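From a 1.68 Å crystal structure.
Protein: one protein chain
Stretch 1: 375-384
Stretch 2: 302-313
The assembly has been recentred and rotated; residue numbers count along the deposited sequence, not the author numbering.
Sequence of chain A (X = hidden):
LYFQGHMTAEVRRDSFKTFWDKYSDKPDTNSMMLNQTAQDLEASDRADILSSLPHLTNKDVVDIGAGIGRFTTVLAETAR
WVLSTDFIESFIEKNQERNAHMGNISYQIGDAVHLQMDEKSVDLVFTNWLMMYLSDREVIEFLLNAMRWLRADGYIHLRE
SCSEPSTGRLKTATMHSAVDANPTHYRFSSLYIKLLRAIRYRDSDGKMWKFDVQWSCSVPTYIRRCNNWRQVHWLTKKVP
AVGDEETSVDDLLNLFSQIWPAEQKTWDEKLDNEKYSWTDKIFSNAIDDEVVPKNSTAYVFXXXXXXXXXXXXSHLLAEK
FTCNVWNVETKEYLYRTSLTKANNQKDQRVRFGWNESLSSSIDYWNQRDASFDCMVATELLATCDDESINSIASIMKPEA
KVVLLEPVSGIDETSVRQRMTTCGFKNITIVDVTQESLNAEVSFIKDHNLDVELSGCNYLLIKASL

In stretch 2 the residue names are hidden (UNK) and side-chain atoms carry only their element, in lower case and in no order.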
# COMPACT_ATOMS: atom_id res chain seq x y z
N MSE A 375 15.65 -9.47 -11.89
CA MSE A 375 15.66 -8.40 -10.89
C MSE A 375 16.46 -7.21 -11.38
O MSE A 375 17.55 -7.37 -11.92
CB MSE A 375 16.25 -8.89 -9.57
CG MSE A 375 16.67 -7.75 -8.66
SE MSE A 375 16.95 -8.29 -6.80
CE MSE A 375 18.68 -9.20 -7.04
N VAL A 376 15.91 -6.01 -11.21
CA VAL A 376 16.65 -4.76 -11.42
C VAL A 376 16.52 -3.97 -10.13
O VAL A 376 15.41 -3.80 -9.62
CB VAL A 376 16.06 -3.95 -12.58
CG1 VAL A 376 16.86 -2.67 -12.80
CG2 VAL A 376 16.03 -4.78 -13.86
N ALA A 377 17.63 -3.50 -9.58
CA ALA A 377 17.57 -2.82 -8.28
C ALA A 377 18.64 -1.77 -8.11
O ALA A 377 19.73 -1.88 -8.68
CB ALA A 377 17.65 -3.83 -7.15
N THR A 378 18.33 -0.77 -7.30
CA THR A 378 19.31 0.22 -6.87
C THR A 378 19.55 -0.01 -5.38
O THR A 378 18.61 -0.33 -4.66
CB THR A 378 18.81 1.67 -7.13
OG1 THR A 378 17.49 1.84 -6.58
CG2 THR A 378 18.75 1.97 -8.63
N GLU A 379 20.79 0.13 -4.92
CA GLU A 379 21.12 0.05 -3.48
C GLU A 379 20.79 -1.27 -2.78
O GLU A 379 20.54 -1.28 -1.57
CB GLU A 379 20.44 1.17 -2.70
CG GLU A 379 20.88 2.55 -3.04
CD GLU A 379 20.16 3.60 -2.22
OE1 GLU A 379 18.92 3.74 -2.37
OE2 GLU A 379 20.82 4.28 -1.41
N LEU A 380 20.81 -2.39 -3.50
CA LEU A 380 20.50 -3.68 -2.87
C LEU A 380 21.53 -4.09 -1.82
O LEU A 380 21.17 -4.32 -0.66
CB LEU A 380 20.39 -4.79 -3.92
CG LEU A 380 20.00 -6.16 -3.36
CD1 LEU A 380 18.54 -6.19 -2.93
CD2 LEU A 380 20.30 -7.27 -4.37
N LEU A 381 22.79 -4.19 -2.22
CA LEU A 381 23.86 -4.58 -1.31
C LEU A 381 24.08 -3.52 -0.23
O LEU A 381 24.45 -3.84 0.90
CB LEU A 381 25.17 -4.82 -2.07
CG LEU A 381 25.09 -5.61 -3.38
CD1 LEU A 381 26.48 -5.78 -3.98
CD2 LEU A 381 24.46 -6.96 -3.16
N ALA A 382 23.84 -2.27 -0.58
CA ALA A 382 24.07 -1.15 0.32
C ALA A 382 23.12 -1.16 1.52
O ALA A 382 23.50 -0.77 2.62
CB ALA A 382 23.96 0.16 -0.45
N THR A 383 21.89 -1.61 1.30
CA THR A 383 20.84 -1.50 2.32
C THR A 383 20.37 -2.82 2.94
O THR A 383 19.75 -2.81 4.01
CB THR A 383 19.61 -0.73 1.79
OG1 THR A 383 18.93 -1.54 0.82
CG2 THR A 383 20.02 0.57 1.15
N CYS A 384 20.64 -3.94 2.27
CA CYS A 384 20.15 -5.24 2.73
C CYS A 384 21.27 -6.16 3.22
O CYS A 384 22.41 -6.04 2.76
CB CYS A 384 19.40 -5.95 1.60
SG CYS A 384 18.07 -4.98 0.90
N UNK A 302 13.71 -0.54 -5.13
CA UNK A 302 14.33 0.79 -5.00
C UNK A 302 14.09 1.41 -3.61
O UNK A 302 13.07 2.07 -3.40
o UNK A 302 12.44 1.90 -6.05
c UNK A 302 14.24 1.23 -7.48
c UNK A 302 13.86 1.75 -6.11
N UNK A 303 15.03 1.20 -2.68
CA UNK A 303 14.86 1.70 -1.31
C UNK A 303 15.08 3.20 -1.18
O UNK A 303 14.61 3.80 -0.21
c UNK A 303 15.94 0.95 -0.53
c UNK A 303 16.27 0.41 -2.82
c UNK A 303 17.00 0.68 -1.55
N UNK A 304 15.80 3.79 -2.14
CA UNK A 304 16.07 5.23 -2.15
C UNK A 304 16.63 5.72 -0.82
O UNK A 304 16.06 6.61 -0.18
c UNK A 304 14.20 5.64 -3.86
n UNK A 304 12.07 5.76 -5.13
n UNK A 304 11.54 7.83 -5.97
c UNK A 304 12.85 6.31 -4.02
c UNK A 304 11.46 6.51 -6.04
n UNK A 304 10.77 5.94 -7.01
c UNK A 304 14.81 6.02 -2.51
N UNK A 305 17.75 5.14 -0.40
CA UNK A 305 18.38 5.52 0.85
C UNK A 305 19.32 6.71 0.68
O UNK A 305 19.19 7.72 1.38
n UNK A 305 21.81 3.33 2.57
c UNK A 305 20.75 3.68 3.31
c UNK A 305 19.86 4.76 2.74
c UNK A 305 19.15 4.35 1.46
o UNK A 305 20.51 3.19 4.41
N UNK A 306 20.27 6.59 -0.23
CA UNK A 306 21.25 7.65 -0.44
C UNK A 306 20.61 8.91 -0.99
O UNK A 306 21.04 10.02 -0.71
c UNK A 306 24.13 8.64 -0.36
c UNK A 306 23.46 8.19 -1.64
n UNK A 306 25.54 6.52 2.28
c UNK A 306 25.12 7.61 1.65
c UNK A 306 22.36 7.16 -1.37
n UNK A 306 24.62 7.51 0.42
n UNK A 306 25.19 8.79 2.24
N UNK A 307 19.55 8.74 -1.78
CA UNK A 307 18.94 9.86 -2.48
C UNK A 307 17.55 9.48 -2.94
O UNK A 307 17.32 8.35 -3.35
c UNK A 307 19.79 10.23 -3.69
o UNK A 307 19.05 11.02 -4.61
N UNK A 308 16.61 10.44 -2.90
CA UNK A 308 15.27 10.15 -3.40
C UNK A 308 15.25 9.91 -4.91
O UNK A 308 14.34 9.27 -5.44
c UNK A 308 14.48 11.42 -3.06
c UNK A 308 15.52 12.49 -2.96
c UNK A 308 16.73 11.82 -2.40
N UNK A 309 16.28 10.42 -5.59
CA UNK A 309 16.36 10.33 -7.04
C UNK A 309 17.06 9.07 -7.54
O UNK A 309 17.10 8.80 -8.74
c UNK A 309 16.61 14.95 -5.96
c UNK A 309 15.09 13.12 -7.34
c UNK A 309 17.18 13.79 -6.41
c UNK A 309 14.51 14.28 -6.88
c UNK A 309 16.43 12.86 -7.11
c UNK A 309 15.26 15.20 -6.19
c UNK A 309 17.05 11.58 -7.60
N UNK A 310 17.61 8.29 -6.61
CA UNK A 310 18.25 7.03 -6.96
C UNK A 310 17.20 5.93 -7.01
O UNK A 310 16.78 5.39 -5.98
c UNK A 310 20.17 5.41 -6.22
c UNK A 310 21.31 5.30 -5.22
c UNK A 310 19.36 6.68 -5.96
c UNK A 310 20.72 5.40 -7.64
N UNK A 311 16.76 5.60 -8.22
CA UNK A 311 15.77 4.55 -8.42
C UNK A 311 15.76 4.10 -9.88
O UNK A 311 16.55 4.57 -10.69
n UNK A 311 12.44 6.11 -9.21
c UNK A 311 13.78 6.08 -8.89
n UNK A 311 13.35 7.78 -10.20
c UNK A 311 14.35 7.14 -9.52
c UNK A 311 12.21 7.15 -10.00
c UNK A 311 14.37 5.03 -7.99
N UNK A 312 14.86 3.17 -10.18
CA UNK A 312 14.73 2.56 -11.50
C UNK A 312 13.51 3.15 -12.17
O UNK A 312 12.45 3.27 -11.54
c UNK A 312 14.54 1.04 -11.37
c UNK A 312 14.23 0.41 -12.72
c UNK A 312 15.75 0.39 -10.74
N UNK A 313 13.64 3.52 -13.44
CA UNK A 313 12.52 4.06 -14.19
C UNK A 313 11.68 2.90 -14.72
O UNK A 313 11.85 2.46 -15.86
c UNK A 313 13.02 4.93 -15.35
c UNK A 313 11.92 5.69 -16.03
n UNK A 313 12.31 6.69 -16.82
o UNK A 313 10.74 5.40 -15.86
O HOH W 1 17.27 3.07 -4.44
O HOH W 2 22.87 3.44 -0.04

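Position 302 carries three side-chain atoms: a carbon bearing one oxygen and one carbon. The carbon-only branch lies 3.4 Å from Thr378 OG1. That fork could be built by threonine alone among the standard residues, so this is Thr302, the near carbon being CG2; its own hydroxyl is satisfied elsewhere in the structure.

At 303, three carbons close a ring onto the backbone N. The CA-to-CB bond points toward stretch 1; the ring carbon bonded to N comes within 3.1 Å of Thr378 O, and the middle carbon of the three packs 3.7 Å from Glu379 CB and 3.8 Å from Thr383 OG1. This is Pro303, and those two carbons are CD and CG.

Position 304 has three carbons, a nitrogen, then a carbon carrying two more nitrogens, and its CA-to-CB bond points away from stretch 1: Arg304. Its side chain makes a weak hydrogen bond, NH1 to the backbone O of 308, at 3.2 Å. The backbone N gives its hydrogen to water 1, 2.8 Å from the water O.

Position 305 has three carbons, the third with one oxygen and one nitrogen. The nitrogen sits 3.6 Å from Thr383 CG2, and water 2 links it (2.8 Å from the water O) to Glu379 OE2 (2.6 Å from the same O). This is Gln305, the nitrogen being NE2.

Position 306 has three carbons, a nitrogen, then a carbon carrying two more nitrogens. Its first carbon touches Glu379 OE2 at 3.3 Å, but the end of the chain leads away from stretch 1: Arg306.

Position 307 has one carbon and one oxygen, out of contact: Ser307; its OG accepts from the backbone N of 309 at 3.0 Å. Position 308 is another three-carbon ring closed on N, also without a contact: Pro308. Position 309 has a carbon followed by a six-carbon ring, well clear of stretch 1: Phe309.

At 310, four carbons fork at the second. The CA-to-CB bond points toward stretch 1, and one tip of the fork lies 3.5 Å from Glu379 CG: Leu310, the tip being CD2. It closes a type I turn begun at Ser307.

Position 311 has one carbon and a five-membered ring of three carbons and two nitrogens. Its CA-to-CB bond points away, and its CA lies 3.7 Å from Thr378 OG1: His311.

At 312, three carbons, one carrying the other two, meet Val376 CG1 at 3.9 Å and Thr378 CG2 at 4.0 Å through the same branch carbon: Val312, that carbon being CG2. Finally, position 313 has two carbons, the second bearing one oxygen and one nitrogen, and touches nothing on stretch 1: Asn313, which caps a helix just beyond.

The central rule is one carboxylate reading consecutive backbone amides. Gln305 N donates to Glu379 OE1 and Arg306 N to Glu379 OE2, both at 2.7 Å and well aligned, so the contact uses main-chain N-H groups at these positions. Water 1 extends the grip, donating to Glu379 OE1 and Leu310 O, at 2.7 and 2.8 Å from its O, and accepting from Thr378 OG1 at 2.5 Å. Around this polar centre, Pro303, Leu310 and Val312 supply the apolar packing.

Stretch 2 302-313: TPRQRSPFLHVN
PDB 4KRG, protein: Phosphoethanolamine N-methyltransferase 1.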